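Local coordinates for protein BIFUNCTIONAL PROTEIN Proline utilization A (PutA) (Corynebacterium freiburgense, PDB 5UX5) that oxidises proline to glutamate in two steps, probably through a FAD-dependent proline dehydrogenase domain and an NAD-dependent aldehyde dehydrogenase domain, at residues W801-P811 with G822-A830. Sequence-based numbering, arbitrary orientation.
Sequences WSPGIRDNVRP and GPVLGIMHA
P823 sets its ring against W801 and P803 where two parallel strands, 804-807 and 824-830, come together in the aldehyde dehydrogenase part of the chain. Their axes run 22° apart, and the link between them contains neither helix nor strand. Strand 824-830 also pairs in parallel with strand 728-734, G826 bonding S729 through the backbone, and so lies between that strand and 804-807. P823 is the centre of an inverse gamma turn, and its O accepts the first interstrand bond, from G804 N at 3.0 Å. V824 follows, its CG1 meeting the edge of the R806 guanidinium near the plane, 4.0 Å from NE. That arginine chain is extended from CG to NE, which carries the charged end to E785 in a salt bridge and to G777 O. L825 pairs with I805 on the other face, where both lean on L744 of helix 740-750; its N donates to G804 O and its O receives R806 N. V809 CG2 lies 4.0 Å from G826 CA. The backbone N of I827 donates to R806 O at 2.7 Å. Its CG1, turned beside that N (chi1 -51°), places CD1 against I805 CG2. The bridged register ends at R806 with G826; beyond it I827 O accepts V809 N. M828 bends at chi3, bringing CE near V809 O and across the P811 ring, near CD. H829 reaches across to D807 and N808, with I827 CG2 above one ring face and D807 at the ring edge. Its NE2 donates to the syn side of D807 OD1 at 2.6 Å, with the ring and carboxylate planes 56° apart.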
loop_
_atom_site.group_PDB
_atom_site.type_symbol
_atom_site.label_atom_id
_atom_site.label_comp_id
_atom_site.label_asym_id
_atom_site.label_seq_id
_atom_site.Cartn_x
_atom_site.Cartn_y
_atom_site.Cartn_z
ATOM N N TRP A 801 7.196 -17.107 -14.830
ATOM C CA TRP A 801 7.798 -17.978 -13.824
ATOM C C TRP A 801 6.970 -17.935 -12.549
ATOM O O TRP A 801 6.646 -16.848 -12.051
ATOM C CB TRP A 801 9.241 -17.572 -13.494
ATOM C CG TRP A 801 10.217 -18.005 -14.501
ATOM C CD1 TRP A 801 10.460 -17.419 -15.707
ATOM C CD2 TRP A 801 11.100 -19.140 -14.416
ATOM N NE1 TRP A 801 11.441 -18.120 -16.382
ATOM C CE2 TRP A 801 11.844 -19.181 -15.612
ATOM C CE3 TRP A 801 11.332 -20.122 -13.445
ATOM C CZ2 TRP A 801 12.802 -20.154 -15.859
ATOM C CZ3 TRP A 801 12.285 -21.101 -13.703
ATOM C CH2 TRP A 801 13.006 -21.102 -14.891
ATOM N N SER A 802 6.657 -19.110 -12.005
ATOM C CA SER A 802 5.978 -19.168 -10.722
ATOM C C SER A 802 6.971 -18.781 -9.620
ATOM O O SER A 802 8.180 -18.894 -9.805
ATOM C CB SER A 802 5.380 -20.572 -10.493
ATOM O OG SER A 802 6.164 -21.422 -9.657
ATOM N N PRO A 803 6.491 -18.279 -8.482
ATOM C CA PRO A 803 7.418 -17.810 -7.441
ATOM C C PRO A 803 8.058 -18.971 -6.712
ATOM O O PRO A 803 7.512 -20.075 -6.665
ATOM C CB PRO A 803 6.518 -17.024 -6.488
ATOM C CG PRO A 803 5.135 -17.650 -6.677
ATOM C CD PRO A 803 5.068 -18.118 -8.098
ATOM N N GLY A 804 9.203 -18.692 -6.076
ATOM C CA GLY A 804 9.885 -19.685 -5.275
ATOM C C GLY A 804 10.326 -19.126 -3.935
ATOM O O GLY A 804 10.406 -17.928 -3.749
ATOM N N ILE A 805 10.608 -20.021 -2.995
ATOM C CA ILE A 805 11.079 -19.639 -1.662
ATOM C C ILE A 805 12.218 -20.587 -1.255
ATOM O O ILE A 805 12.001 -21.799 -1.114
ATOM C CB ILE A 805 9.945 -19.669 -0.623
ATOM C CG1 ILE A 805 8.834 -18.703 -1.012
ATOM C CG2 ILE A 805 10.459 -19.414 0.785
ATOM C CD1 ILE A 805 7.650 -18.817 -0.136
ATOM N N ARG A 806 13.435 -20.038 -1.106
ATOM C CA ARG A 806 14.571 -20.741 -0.504
ATOM C C ARG A 806 14.549 -20.645 1.011
ATOM O O ARG A 806 14.296 -19.571 1.576
ATOM C CB ARG A 806 15.889 -20.129 -0.933
ATOM C CG ARG A 806 16.085 -20.038 -2.349
ATOM C CD ARG A 806 17.373 -19.327 -2.592
ATOM N NE ARG A 806 17.548 -19.291 -4.025
ATOM C CZ ARG A 806 18.601 -19.765 -4.655
ATOM N NH1 ARG A 806 19.607 -20.285 -3.957
ATOM N NH2 ARG A 806 18.640 -19.698 -5.980
ATOM N N ASP A 807 14.910 -21.744 1.660
ATOM C CA ASP A 807 15.052 -21.836 3.106
ATOM C C ASP A 807 16.528 -22.025 3.480
ATOM O O ASP A 807 17.317 -22.611 2.724
ATOM C CB ASP A 807 14.170 -22.994 3.615
ATOM C CG ASP A 807 13.837 -22.909 5.087
ATOM O OD1 ASP A 807 14.119 -21.878 5.731
ATOM O OD2 ASP A 807 13.215 -23.877 5.585
ATOM N N ASN A 808 16.894 -21.532 4.669
ATOM C CA ASN A 808 18.241 -21.694 5.230
ATOM C C ASN A 808 19.302 -20.942 4.414
ATOM O O ASN A 808 20.432 -21.409 4.251
ATOM C CB ASN A 808 18.585 -23.179 5.363
ATOM C CG ASN A 808 17.683 -23.889 6.353
ATOM O OD1 ASN A 808 17.425 -23.388 7.449
ATOM N ND2 ASN A 808 17.146 -25.029 5.947
ATOM N N VAL A 809 18.936 -19.774 3.895
ATOM C CA VAL A 809 19.899 -18.908 3.221
ATOM C C VAL A 809 20.868 -18.371 4.266
ATOM O O VAL A 809 20.458 -17.729 5.239
ATOM C CB VAL A 809 19.177 -17.772 2.480
ATOM C CG1 VAL A 809 20.145 -16.702 2.066
ATOM C CG2 VAL A 809 18.470 -18.318 1.261
ATOM N N ARG A 810 22.219 -18.654 4.071
ATOM C CA ARG A 810 23.121 -18.326 5.168
ATOM C C ARG A 810 23.821 -16.991 4.923
ATOM O O ARG A 810 23.991 -16.583 3.770
ATOM C CB ARG A 810 24.161 -19.437 5.344
ATOM C CG ARG A 810 23.618 -20.785 5.835
ATOM C CD ARG A 810 23.022 -20.680 7.240
ATOM N NE ARG A 810 23.927 -20.047 8.206
ATOM C CZ ARG A 810 23.645 -19.876 9.499
ATOM N NH1 ARG A 810 22.476 -20.290 9.990
ATOM N NH2 ARG A 810 24.530 -19.296 10.306
ATOM N N PRO A 811 24.268 -16.294 5.977
ATOM C CA PRO A 811 24.932 -14.991 5.786
ATOM C C PRO A 811 26.226 -15.111 4.995
ATOM O O PRO A 811 27.125 -15.877 5.349
ATOM C CB PRO A 811 25.214 -14.529 7.221
ATOM C CG PRO A 811 25.307 -15.791 8.007
ATOM C CD PRO A 811 24.254 -16.688 7.399
ATOM N N GLY A 822 13.771 -10.782 -9.381
ATOM C CA GLY A 822 12.796 -11.738 -9.846
ATOM C C GLY A 822 11.979 -12.333 -8.713
ATOM O O GLY A 822 12.061 -11.896 -7.566
ATOM N N PRO A 823 11.187 -13.297 -9.010
ATOM C CA PRO A 823 10.208 -13.826 -8.040
ATOM C C PRO A 823 10.786 -14.898 -7.112
ATOM O O PRO A 823 10.307 -16.035 -7.069
ATOM C CB PRO A 823 9.117 -14.394 -8.955
ATOM C CG PRO A 823 9.707 -14.368 -10.377
ATOM C CD PRO A 823 11.134 -14.015 -10.286
ATOM N N VAL A 824 11.818 -14.532 -6.350
ATOM C CA VAL A 824 12.521 -15.450 -5.464
ATOM C C VAL A 824 12.712 -14.775 -4.116
ATOM O O VAL A 824 13.301 -13.691 -4.033
ATOM C CB VAL A 824 13.891 -15.866 -6.029
ATOM C CG1 VAL A 824 14.538 -16.942 -5.154
ATOM C CG2 VAL A 824 13.782 -16.300 -7.486
ATOM N N LEU A 825 12.260 -15.440 -3.067
ATOM C CA LEU A 825 12.391 -14.993 -1.695
ATOM C C LEU A 825 13.232 -15.997 -0.943
ATOM O O LEU A 825 13.046 -17.199 -1.109
ATOM C CB LEU A 825 11.028 -14.892 -1.035
ATOM C CG LEU A 825 11.000 -14.730 0.475
ATOM C CD1 LEU A 825 11.488 -13.342 0.839
ATOM C CD2 LEU A 825 9.577 -14.964 0.953
ATOM N N GLY A 826 14.153 -15.520 -0.116
ATOM C CA GLY A 826 14.983 -16.394 0.709
ATOM C C GLY A 826 14.691 -16.179 2.184
ATOM O O GLY A 826 14.525 -15.039 2.630
ATOM N N ILE A 827 14.662 -17.272 2.943
ATOM C CA ILE A 827 14.439 -17.224 4.385
ATOM C C ILE A 827 15.759 -17.474 5.080
ATOM O O ILE A 827 16.445 -18.451 4.775
ATOM C CB ILE A 827 13.406 -18.261 4.854
ATOM C CG1 ILE A 827 12.132 -18.165 4.017
ATOM C CG2 ILE A 827 13.129 -18.079 6.355
ATOM C CD1 ILE A 827 11.099 -19.183 4.385
ATOM N N MET A 828 16.114 -16.590 6.002
ATOM C CA MET A 828 17.253 -16.777 6.882
ATOM C C MET A 828 16.732 -16.982 8.291
ATOM O O MET A 828 15.707 -16.409 8.665
ATOM C CB MET A 828 18.199 -15.582 6.831
ATOM C CG MET A 828 18.473 -15.110 5.435
ATOM S SD MET A 828 19.605 -13.711 5.400
ATOM C CE MET A 828 21.178 -14.502 5.709
ATOM N N HIS A 829 17.389 -17.854 9.046
ATOM C CA HIS A 829 17.001 -18.126 10.426
ATOM C C HIS A 829 18.075 -17.563 11.342
ATOM O O HIS A 829 19.202 -18.068 11.364
ATOM C CB HIS A 829 16.807 -19.620 10.657
ATOM C CG HIS A 829 15.764 -20.228 9.777
ATOM N ND1 HIS A 829 14.419 -20.198 10.085
ATOM C CD2 HIS A 829 15.872 -20.906 8.609
ATOM C CE1 HIS A 829 13.742 -20.818 9.132
ATOM N NE2 HIS A 829 14.600 -21.260 8.227
ATOM N N ALA A 830 17.719 -16.545 12.117
ATOM C CA ALA A 830 18.653 -15.875 13.005
ATOM C C ALA A 830 18.348 -16.202 14.462
ATOM O O ALA A 830 17.197 -16.455 14.835
ATOM C CB ALA A 830 18.627 -14.362 12.792
#